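Local structure of 24-sterol C-methyltransferase (Haloferax volcanii, 6F5Z) at residues Gly92-Leu97 with Tyr114-Pro119; His121-Ile126 with Ala175-Ala180; His29-Met34 with Gly50-Ala55. The protein probably transfers methyl groups from S-adenosyl-L-methionine to an unidentified substrate, in complex with the Trm112 methyltransferase activator. All coordinates share one frame; numbering follows the deposited sequence.

Interaction 1: residues Gly92-Leu97 with Tyr114-Pro119. With SAH (S-adenosyl-L-homocysteine), chain G.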
loop_
_atom_site.group_PDB
_atom_site.type_symbol
_atom_site.label_atom_id
_atom_site.label_comp_id
_atom_site.label_asym_id
_atom_site.label_seq_id
_atom_site.Cartn_x
_atom_site.Cartn_y
_atom_site.Cartn_z
ATOM N N GLY B 92 23.544 8.545 12.789
ATOM C CA GLY B 92 22.631 9.659 12.832
ATOM C C GLY B 92 21.530 9.438 13.846
ATOM O O GLY B 92 21.491 8.384 14.508
ATOM N N ASP B 93 20.632 10.424 13.947
ATOM C CA ASP B 93 19.537 10.348 14.903
ATOM C C ASP B 93 18.224 10.689 14.230
ATOM O O ASP B 93 18.160 11.597 13.409
ATOM C CB ASP B 93 19.792 11.275 16.114
ATOM C CG ASP B 93 18.737 11.093 17.198
ATOM O OD1 ASP B 93 18.777 10.055 17.888
ATOM O OD2 ASP B 93 17.799 11.930 17.265
ATOM N N PHE B 94 17.172 9.988 14.649
ATOM C CA PHE B 94 15.846 10.148 14.083
ATOM C C PHE B 94 15.256 11.533 14.254
ATOM O O PHE B 94 14.304 11.871 13.550
ATOM C CB PHE B 94 14.880 9.141 14.703
ATOM C CG PHE B 94 15.170 7.688 14.426
ATOM C CD1 PHE B 94 16.035 7.316 13.406
ATOM C CD2 PHE B 94 14.519 6.691 15.138
ATOM C CE1 PHE B 94 16.310 5.980 13.168
ATOM C CE2 PHE B 94 14.781 5.351 14.894
ATOM C CZ PHE B 94 15.658 5.001 13.890
ATOM N N ASP B 95 15.800 12.332 15.195
ATOM C CA ASP B 95 15.215 13.661 15.383
ATOM C C ASP B 95 15.747 14.714 14.438
ATOM O O ASP B 95 15.159 15.797 14.353
ATOM C CB ASP B 95 15.353 14.128 16.846
ATOM C CG ASP B 95 14.247 15.071 17.274
ATOM O OD1 ASP B 95 13.066 14.743 17.045
ATOM O OD2 ASP B 95 14.563 16.131 17.846
ATOM N N ASP B 96 16.842 14.423 13.715
ATOM C CA ASP B 96 17.395 15.427 12.789
ATOM C C ASP B 96 18.041 14.667 11.652
ATOM O O ASP B 96 19.202 14.242 11.779
ATOM C CB ASP B 96 18.453 16.307 13.507
ATOM C CG ASP B 96 17.901 17.228 14.586
ATOM O OD1 ASP B 96 17.215 18.203 14.233
ATOM O OD2 ASP B 96 18.145 16.957 15.785
ATOM N N LEU B 97 17.266 14.410 10.575
ATOM C CA LEU B 97 17.796 13.599 9.464
ATOM C C LEU B 97 18.723 14.425 8.590
ATOM O O LEU B 97 18.319 15.476 8.083
ATOM C CB LEU B 97 16.685 12.957 8.639
ATOM C CG LEU B 97 15.677 12.125 9.460
ATOM C CD1 LEU B 97 14.569 11.529 8.534
ATOM C CD2 LEU B 97 16.375 11.022 10.282
ATOM N N TYR B 114 9.555 3.382 16.981
ATOM C CA TYR B 114 8.975 3.651 18.287
ATOM C C TYR B 114 10.040 3.994 19.331
ATOM O O TYR B 114 9.663 4.312 20.463
ATOM C CB TYR B 114 8.071 2.514 18.704
ATOM C CG TYR B 114 8.715 1.152 18.593
ATOM C CD1 TYR B 114 9.532 0.663 19.606
ATOM C CD2 TYR B 114 8.449 0.315 17.510
ATOM C CE1 TYR B 114 10.084 -0.611 19.547
ATOM C CE2 TYR B 114 9.020 -0.956 17.421
ATOM C CZ TYR B 114 9.821 -1.429 18.453
ATOM O OH TYR B 114 10.332 -2.713 18.426
ATOM N N TYR B 115 11.334 3.991 18.971
ATOM C CA TYR B 115 12.355 4.465 19.909
ATOM C C TYR B 115 12.615 5.964 19.674
ATOM O O TYR B 115 13.380 6.578 20.438
ATOM C CB TYR B 115 13.678 3.700 19.698
ATOM C CG TYR B 115 13.597 2.222 19.980
ATOM C CD1 TYR B 115 13.458 1.744 21.285
ATOM C CD2 TYR B 115 13.710 1.290 18.954
ATOM C CE1 TYR B 115 13.426 0.376 21.552
ATOM C CE2 TYR B 115 13.617 -0.076 19.205
ATOM C CZ TYR B 115 13.484 -0.531 20.505
ATOM O OH TYR B 115 13.441 -1.887 20.760
ATOM N N ALA B 116 12.033 6.576 18.612
ATOM C CA ALA B 116 12.273 8.006 18.346
ATOM C C ALA B 116 11.899 8.824 19.575
ATOM O O ALA B 116 10.858 8.550 20.174
ATOM C CB ALA B 116 11.456 8.484 17.157
ATOM N N ALA B 117 12.718 9.839 19.913
ATOM C CA ALA B 117 12.440 10.718 21.067
ATOM C C ALA B 117 11.197 11.567 20.832
ATOM O O ALA B 117 10.449 11.852 21.774
ATOM C CB ALA B 117 13.654 11.615 21.347
ATOM N N ASP B 118 10.970 11.979 19.571
ATOM C CA ASP B 118 9.837 12.834 19.254
ATOM C C ASP B 118 9.284 12.262 17.948
ATOM O O ASP B 118 9.641 12.702 16.858
ATOM C CB ASP B 118 10.347 14.274 19.111
ATOM C CG ASP B 118 9.327 15.342 18.768
ATOM O OD1 ASP B 118 8.175 14.995 18.469
ATOM O OD2 ASP B 118 9.703 16.533 18.752
ATOM N N PRO B 119 8.490 11.182 18.057
ATOM C CA PRO B 119 8.027 10.483 16.845
ATOM C C PRO B 119 7.274 11.359 15.851
ATOM O O PRO B 119 7.393 11.174 14.625
ATOM C CB PRO B 119 7.163 9.342 17.402
ATOM C CG PRO B 119 6.765 9.800 18.795
ATOM C CD PRO B 119 8.009 10.511 19.279
HETATM N N SAH G . 15.898 -2.500 11.420
HETATM C CA SAH G . 16.740 -3.527 12.091
HETATM C CB SAH G . 17.193 -3.137 13.553
HETATM C CG SAH G . 16.025 -3.001 14.525
HETATM S SD SAH G . 16.628 -2.576 16.201
HETATM C C SAH G . 16.040 -4.910 12.137
HETATM O O SAH G . 14.868 -4.945 11.563
HETATM O OXT SAH G . 16.559 -5.874 12.652
HETATM C "C5'" SAH G . 16.479 -0.774 16.249
HETATM C "C4'" SAH G . 17.615 -0.051 15.548
HETATM O "O4'" SAH G . 17.311 1.368 15.562
HETATM C "C3'" SAH G . 18.941 -0.226 16.299
HETATM O "O3'" SAH G . 20.010 -0.615 15.436
HETATM C "C2'" SAH G . 19.121 1.111 17.026
HETATM O "O2'" SAH G . 20.472 1.492 17.276
HETATM C "C1'" SAH G . 18.414 2.088 16.088
HETATM N N9 SAH G . 17.890 3.289 16.741
HETATM C C8 SAH G . 17.028 3.342 17.810
HETATM N N7 SAH G . 16.685 4.558 18.160
HETATM C C5 SAH G . 17.362 5.364 17.257
HETATM C C6 SAH G . 17.424 6.766 17.092
HETATM N N6 SAH G . 16.794 7.644 17.885
HETATM N N1 SAH G . 18.204 7.249 16.092
HETATM C C2 SAH G . 18.889 6.385 15.331
HETATM N N3 SAH G . 18.910 5.050 15.391
HETATM C C4 SAH G . 18.113 4.594 16.380
HETATM O O HOH W 1 14.868 10.430 18.022
HETATM O O HOH W 2 12.654 11.989 17.214
HETATM O O HOH W 3 12.248 17.404 18.449
#

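Interaction 2: residues His121-Ile126 with Ala175-Ala180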
loop_
_atom_site.group_PDB
_atom_site.type_symbol
_atom_site.label_atom_id
_atom_site.label_comp_id
_atom_site.label_asym_id
_atom_site.label_seq_id
_atom_site.Cartn_x
_atom_site.Cartn_y
_atom_site.Cartn_z
ATOM N N HIS B 121 7.881 14.533 15.271
ATOM C CA HIS B 121 8.901 15.304 14.546
ATOM C C HIS B 121 9.654 14.404 13.560
ATOM O O HIS B 121 9.952 14.822 12.446
ATOM C CB HIS B 121 9.862 16.013 15.501
ATOM C CG HIS B 121 10.909 16.820 14.798
ATOM N ND1 HIS B 121 10.572 17.889 13.981
ATOM C CD2 HIS B 121 12.245 16.627 14.728
ATOM C CE1 HIS B 121 11.720 18.338 13.488
ATOM N NE2 HIS B 121 12.746 17.608 13.906
ATOM N N THR B 122 9.893 13.148 13.948
ATOM C CA THR B 122 10.552 12.219 12.999
ATOM C C THR B 122 9.659 12.062 11.755
ATOM O O THR B 122 10.182 12.056 10.647
ATOM C CB THR B 122 10.854 10.890 13.685
ATOM O OG1 THR B 122 11.850 11.146 14.698
ATOM C CG2 THR B 122 11.396 9.844 12.700
ATOM N N LEU B 123 8.323 11.921 11.918
ATOM C CA LEU B 123 7.463 11.812 10.741
ATOM C C LEU B 123 7.538 13.052 9.838
ATOM O O LEU B 123 7.509 12.948 8.627
ATOM C CB LEU B 123 6.016 11.545 11.143
ATOM C CG LEU B 123 5.777 10.169 11.746
ATOM C CD1 LEU B 123 4.411 10.079 12.405
ATOM C CD2 LEU B 123 5.944 9.052 10.685
ATOM N N GLU B 124 7.612 14.248 10.444
ATOM C CA GLU B 124 7.744 15.490 9.684
ATOM C C GLU B 124 9.091 15.513 8.928
ATOM O O GLU B 124 9.132 15.926 7.766
ATOM C CB GLU B 124 7.656 16.688 10.637
ATOM C CG GLU B 124 6.253 16.861 11.207
ATOM C CD GLU B 124 6.179 17.667 12.493
ATOM O OE1 GLU B 124 7.206 18.264 12.896
ATOM O OE2 GLU B 124 5.109 17.632 13.145
ATOM N N GLU B 125 10.158 14.988 9.572
ATOM C CA GLU B 125 11.481 14.891 8.941
ATOM C C GLU B 125 11.454 13.922 7.757
ATOM O O GLU B 125 12.104 14.163 6.733
ATOM C CB GLU B 125 12.512 14.432 9.954
ATOM C CG GLU B 125 13.074 15.552 10.822
ATOM C CD GLU B 125 13.928 16.496 9.994
ATOM O OE1 GLU B 125 15.113 16.170 9.743
ATOM O OE2 GLU B 125 13.394 17.548 9.567
ATOM N N ILE B 126 10.706 12.823 7.901
ATOM C CA ILE B 126 10.577 11.850 6.795
ATOM C C ILE B 126 9.817 12.489 5.630
ATOM O O ILE B 126 10.216 12.387 4.462
ATOM C CB ILE B 126 9.900 10.563 7.327
ATOM C CG1 ILE B 126 10.880 9.814 8.245
ATOM C CG2 ILE B 126 9.464 9.649 6.183
ATOM C CD1 ILE B 126 10.236 8.729 9.097
ATOM N N ALA B 175 1.514 14.616 10.058
ATOM C CA ALA B 175 2.831 14.990 9.542
ATOM C C ALA B 175 2.801 15.328 8.063
ATOM O O ALA B 175 3.847 15.682 7.502
ATOM C CB ALA B 175 3.819 13.855 9.773
ATOM N N GLY B 176 1.625 15.198 7.440
ATOM C CA GLY B 176 1.446 15.533 6.033
ATOM C C GLY B 176 1.559 14.339 5.115
ATOM O O GLY B 176 1.467 14.503 3.900
ATOM N N LEU B 177 1.697 13.128 5.660
ATOM C CA LEU B 177 1.768 11.958 4.785
ATOM C C LEU B 177 0.363 11.423 4.520
ATOM O O LEU B 177 -0.450 11.326 5.447
ATOM C CB LEU B 177 2.566 10.823 5.482
ATOM C CG LEU B 177 4.018 11.157 5.806
ATOM C CD1 LEU B 177 4.661 10.089 6.739
ATOM C CD2 LEU B 177 4.855 11.295 4.513
ATOM N N HIS B 178 0.099 10.992 3.290
ATOM C CA HIS B 178 -1.185 10.332 3.014
ATOM C C HIS B 178 -1.022 8.864 3.378
ATOM O O HIS B 178 -0.016 8.269 3.017
ATOM C CB HIS B 178 -1.490 10.364 1.517
ATOM C CG HIS B 178 -1.616 11.741 0.955
ATOM N ND1 HIS B 178 -0.897 12.128 -0.166
ATOM C CD2 HIS B 178 -2.384 12.769 1.374
ATOM C CE1 HIS B 178 -1.270 13.377 -0.410
ATOM N NE2 HIS B 178 -2.156 13.808 0.494
ATOM N N VAL B 179 -2.005 8.271 4.056
ATOM C CA VAL B 179 -1.893 6.838 4.407
ATOM C C VAL B 179 -2.411 6.026 3.226
ATOM O O VAL B 179 -3.588 6.153 2.848
ATOM C CB VAL B 179 -2.656 6.516 5.709
ATOM C CG1 VAL B 179 -2.616 5.027 6.034
ATOM C CG2 VAL B 179 -2.108 7.323 6.881
ATOM N N ALA B 180 -1.540 5.169 2.679
ATOM C CA ALA B 180 -1.922 4.365 1.507
ATOM C C ALA B 180 -2.340 2.949 1.825
ATOM O O ALA B 180 -3.045 2.326 1.023
ATOM C CB ALA B 180 -0.775 4.327 0.505
#

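Interaction 3: residues His29-Met34 with Gly50-Ala55. With SAH (S-adenosyl-L-homocysteine), chain G.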
loop_
_atom_site.group_PDB
_atom_site.type_symbol
_atom_site.label_atom_id
_atom_site.label_comp_id
_atom_site.label_asym_id
_atom_site.label_seq_id
_atom_site.Cartn_x
_atom_site.Cartn_y
_atom_site.Cartn_z
ATOM N N HIS B 29 8.082 -9.596 3.571
ATOM C CA HIS B 29 6.796 -9.342 2.917
ATOM C C HIS B 29 6.560 -7.864 2.772
ATOM O O HIS B 29 6.026 -7.421 1.748
ATOM C CB HIS B 29 5.640 -9.955 3.712
ATOM C CG HIS B 29 5.679 -11.448 3.728
ATOM N ND1 HIS B 29 5.597 -12.180 2.557
ATOM C CD2 HIS B 29 5.823 -12.299 4.771
ATOM C CE1 HIS B 29 5.633 -13.454 2.920
ATOM N NE2 HIS B 29 5.800 -13.579 4.239
ATOM N N ALA B 30 6.937 -7.082 3.793
ATOM C CA ALA B 30 6.739 -5.624 3.711
ATOM C C ALA B 30 7.662 -5.035 2.631
ATOM O O ALA B 30 7.241 -4.201 1.835
ATOM C CB ALA B 30 7.043 -4.974 5.057
ATOM N N LEU B 31 8.926 -5.496 2.567
ATOM C CA LEU B 31 9.867 -4.989 1.574
ATOM C C LEU B 31 9.380 -5.287 0.168
ATOM O O LEU B 31 9.528 -4.455 -0.742
ATOM C CB LEU B 31 11.255 -5.620 1.766
ATOM C CG LEU B 31 11.949 -5.131 3.022
ATOM C CD1 LEU B 31 13.083 -6.095 3.468
ATOM C CD2 LEU B 31 12.508 -3.730 2.835
ATOM N N ALA B 32 8.759 -6.473 -0.008
ATOM C CA ALA B 32 8.307 -6.864 -1.344
ATOM C C ALA B 32 7.208 -5.960 -1.861
ATOM O O ALA B 32 6.991 -5.949 -3.084
ATOM C CB ALA B 32 7.823 -8.304 -1.352
ATOM N N ARG B 33 6.521 -5.230 -0.973
ATOM C CA ARG B 33 5.407 -4.360 -1.364
ATOM C C ARG B 33 5.934 -3.025 -1.875
ATOM O O ARG B 33 5.148 -2.287 -2.516
ATOM C CB ARG B 33 4.486 -4.098 -0.145
ATOM C CG ARG B 33 3.745 -5.338 0.262
ATOM C CD ARG B 33 2.883 -5.143 1.492
ATOM N NE ARG B 33 2.399 -6.435 1.988
ATOM C CZ ARG B 33 1.398 -6.582 2.848
ATOM N NH1 ARG B 33 0.746 -5.525 3.306
ATOM N NH2 ARG B 33 1.058 -7.792 3.276
ATOM N N MET B 34 7.190 -2.628 -1.502
ATOM C CA MET B 34 7.665 -1.276 -1.807
ATOM C C MET B 34 7.700 -1.019 -3.294
ATOM O O MET B 34 8.230 -1.846 -4.045
ATOM C CB MET B 34 9.027 -1.004 -1.157
ATOM C CG MET B 34 8.926 -1.027 0.314
ATOM S SD MET B 34 10.497 -0.539 1.095
ATOM C CE MET B 34 10.512 1.274 0.793
ATOM N N GLY B 50 21.653 -3.866 8.386
ATOM C CA GLY B 50 21.572 -3.344 7.020
ATOM C C GLY B 50 20.860 -4.270 6.042
ATOM O O GLY B 50 20.840 -3.980 4.838
ATOM N N TYR B 51 20.226 -5.354 6.521
ATOM C CA TYR B 51 19.656 -6.349 5.625
ATOM C C TYR B 51 18.588 -5.814 4.680
ATOM O O TYR B 51 18.410 -6.353 3.590
ATOM C CB TYR B 51 19.134 -7.567 6.408
ATOM C CG TYR B 51 17.872 -7.277 7.201
ATOM C CD1 TYR B 51 16.613 -7.361 6.600
ATOM C CD2 TYR B 51 17.935 -6.861 8.532
ATOM C CE1 TYR B 51 15.446 -7.088 7.318
ATOM C CE2 TYR B 51 16.775 -6.557 9.251
ATOM C CZ TYR B 51 15.533 -6.660 8.630
ATOM O OH TYR B 51 14.384 -6.306 9.310
ATOM N N ALA B 52 17.824 -4.798 5.132
ATOM C CA ALA B 52 16.737 -4.311 4.286
ATOM C C ALA B 52 17.282 -3.664 3.030
ATOM O O ALA B 52 16.708 -3.848 1.958
ATOM C CB ALA B 52 15.911 -3.308 5.060
ATOM N N LEU B 53 18.379 -2.900 3.141
ATOM C CA LEU B 53 18.980 -2.291 1.964
ATOM C C LEU B 53 19.533 -3.347 1.031
ATOM O O LEU B 53 19.399 -3.243 -0.182
ATOM C CB LEU B 53 20.084 -1.296 2.321
ATOM C CG LEU B 53 19.619 -0.059 3.068
ATOM C CD1 LEU B 53 20.812 0.784 3.469
ATOM C CD2 LEU B 53 18.657 0.788 2.181
ATOM N N ARG B 54 20.205 -4.369 1.594
ATOM C CA ARG B 54 20.737 -5.429 0.731
ATOM C C ARG B 54 19.609 -6.177 0.027
ATOM O O ARG B 54 19.741 -6.483 -1.156
ATOM C CB ARG B 54 21.612 -6.402 1.524
ATOM C CG ARG B 54 22.913 -5.751 1.958
ATOM C CD ARG B 54 23.924 -6.715 2.633
ATOM N NE ARG B 54 23.385 -7.329 3.859
ATOM C CZ ARG B 54 23.448 -6.759 5.059
ATOM N NH1 ARG B 54 24.046 -5.578 5.214
ATOM N NH2 ARG B 54 22.947 -7.380 6.115
ATOM N N ALA B 55 18.480 -6.446 0.719
ATOM C CA ALA B 55 17.329 -7.112 0.125
ATOM C C ALA B 55 16.709 -6.241 -0.960
ATOM O O ALA B 55 16.362 -6.756 -2.032
ATOM C CB ALA B 55 16.279 -7.433 1.187
HETATM N N SAH G . 15.898 -2.500 11.420
HETATM C CA SAH G . 16.740 -3.527 12.091
HETATM C CB SAH G . 17.193 -3.137 13.553
HETATM C CG SAH G . 16.025 -3.001 14.525
HETATM S SD SAH G . 16.628 -2.576 16.201
HETATM C C SAH G . 16.040 -4.910 12.137
HETATM O O SAH G . 14.868 -4.945 11.563
HETATM O OXT SAH G . 16.559 -5.874 12.652
HETATM C "C5'" SAH G . 16.479 -0.774 16.249
HETATM C "C4'" SAH G . 17.615 -0.051 15.548
HETATM O "O4'" SAH G . 17.311 1.368 15.562
HETATM C "C3'" SAH G . 18.941 -0.226 16.299
HETATM O "O3'" SAH G . 20.010 -0.615 15.436
HETATM C "C2'" SAH G . 19.121 1.111 17.026
HETATM O "O2'" SAH G . 20.472 1.492 17.276
HETATM C "C1'" SAH G . 18.414 2.088 16.088
HETATM N N9 SAH G . 17.890 3.289 16.741
HETATM C C8 SAH G . 17.028 3.342 17.810
HETATM N N7 SAH G . 16.685 4.558 18.160
HETATM C C5 SAH G . 17.362 5.364 17.257
HETATM C C6 SAH G . 17.424 6.766 17.092
HETATM N N6 SAH G . 16.794 7.644 17.885
HETATM N N1 SAH G . 18.204 7.249 16.092
HETATM C C2 SAH G . 18.889 6.385 15.331
HETATM N N3 SAH G . 18.910 5.050 15.391
HETATM C C4 SAH G . 18.113 4.594 16.380
#

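Interaction 1: residues Gly92-Leu97 with Tyr114-Pro119
Phe94 and Ala116 meet beside the adenine of S-adenosyl-L-homocysteine. Phe94 CG lies beside the backbone N (chi1 -64°), which brings the ring against the same base that its main chain binds: Phe94 N donates to SAH N1 over 3.3 Å. Outward from CB, which approaches the amino nitrogen N6, Phe94 CG sits 3.5 Å from SAH N1. CD1 stays close to N1, CD2 lies against C6, and CE2 is near C5. Phe94 CE1 lies 3.4 Å from SAH C2. At the tip, Phe94 CZ is 3.5 Å from SAH C4. One ring face therefore covers the base, a role suited to a flat apolar side chain. At the ring edge, Phe94 CD2 meets Ala116 CB at 4.1 Å, where a methyl fits closely.

Farther out, Asp95 OD1 touches Asp118 CB at 3.4 Å, and waters join the polar atoms. One bridges Asp95 OD1 to Asp118 N. Another donates to OD2 of both aspartates, which probably eases the closeness of two like charges. Asp93 OD2 accepts from Asp95 N in an Asx turn, while Asp93 OD1 takes a weak bond from SAH N6.

These loops follow strands 87-91 and 104-110 in a Rossmann-like methyltransferase fold. Phe94 also touches Leu45 of strand 41-45, Ala116 packs on Thr122 of helix 119-129, and Asp118 is the N-cap of that helix.

Interaction 2: residues His121-Ile126 with Ala175-Ala180
Ala175 presses its methyl group against the flank of helix 119-129, where Leu123 CB lies only 3.5 Å from Ala175 CB, tighter than usual for two carbons. Ala175 CB also lies 3.8 Å from Leu123 C and 3.9 Å from Glu124 N, so it rests on the helix backbone as well. A residue this small suits such close approach. Glu124 contributes its aliphatic part, Glu124 CG reaching Ala175 CB at 4.1 Å. CG stands anti to the carbonyl carbon (chi1 -69°), and the chain of this exposed residue runs on extended beyond it. The branched ends of two buried leucines also meet, Leu123 CD2 approaching Leu177 CD1 at 4.3 Å.

Gly176 closes helix 165-174 in a Schellman motif, and the chain then turns into the strand. Its phi of 96° would jam a side chain against the preceding carbonyl oxygen, which explains the glycine. After this turn Leu177 points toward helix 119-129 and strand 178-185 begins, one of the two outermost strands of the mixed sheet within this chain. In the Rossmann-like fold the contact joins helix 119-129 to the turn between helix 165-174 and strand 178-185.

Around the leucines stands a second shell: Phe172 of helix 165-174 touches both, and Phe136 of strand 134-140 packs on Leu123 and Ile126. Farther along the strand, Ala180 O accepts a hydrogen bond from Tyr137 OH of the second subunit, and the ring of His178 meets that of His227 of the same subunit.

Interaction 3: residues His29-Met34 with Gly50-Ala55
Leu31 of helix 16-33 packs on Ala52 and Ala55 of helix 51-60 and supplies one whole side of the contact. With CG anti to the carbonyl carbon (chi1 -70°) and chi2 at 160°, both its methyls lie against helix 51-60. Leu31 CD2 meets Ala52 CB at 4.1 Å, while Leu31 CD1 lies 4.1 Å from Ala55 CB and also approaches Ala52 CA. Ala52 and Ala55, about one helical turn apart, are small enough to let the branched leucine settle on the helix surface. Trp108 of strand 104-110 touches both Leu31 and Ala52, backing the pair with the sheet.

Tyr51, next to Ala52 in sequence, serves the ligand. CG lies between the backbone N and the carbonyl carbon (chi1 72°), and the ring meets the carboxylate of S-adenosyl-L-homocysteine with its edge. Tyr51 OH donates to SAH O over 2.7 Å. A phenylalanine here would probably leave that carboxylate oxygen without its hydroxyl donor.

Gly50, the N-cap of helix 51-60, has a positive phi that favours glycine. A glycine-rich turn after the first strand, leading into a helix beside the amino acid end of the cofactor, is characteristic of the first conserved motif of Rossmann-like methyltransferases.

Interactions 1 and 3 hold opposite ends of one ligand: segment 92-97 binds the adenine and Tyr51 the carboxylate. Their centres lie 21 Å apart on opposite sides of the chain's centre, with nearest atoms about 11 Å apart, and S-adenosyl-L-homocysteine touches both. Interaction 2 stands back from the pocket, the side chain of Leu123 being about 13 Å from the ligand, yet it adjoins interaction 1. Phe94 O and Thr122 OG1 are 2.8 Å apart in a probable hydrogen bond, and Leu97 N and Glu125 OE1 probably form another at 2.9 Å. Helix 119-129 thereby connects the adenine-binding loop to the packing around Ala175. Interactions 2 and 3 do not touch, but both segment pairs reach the second subunit.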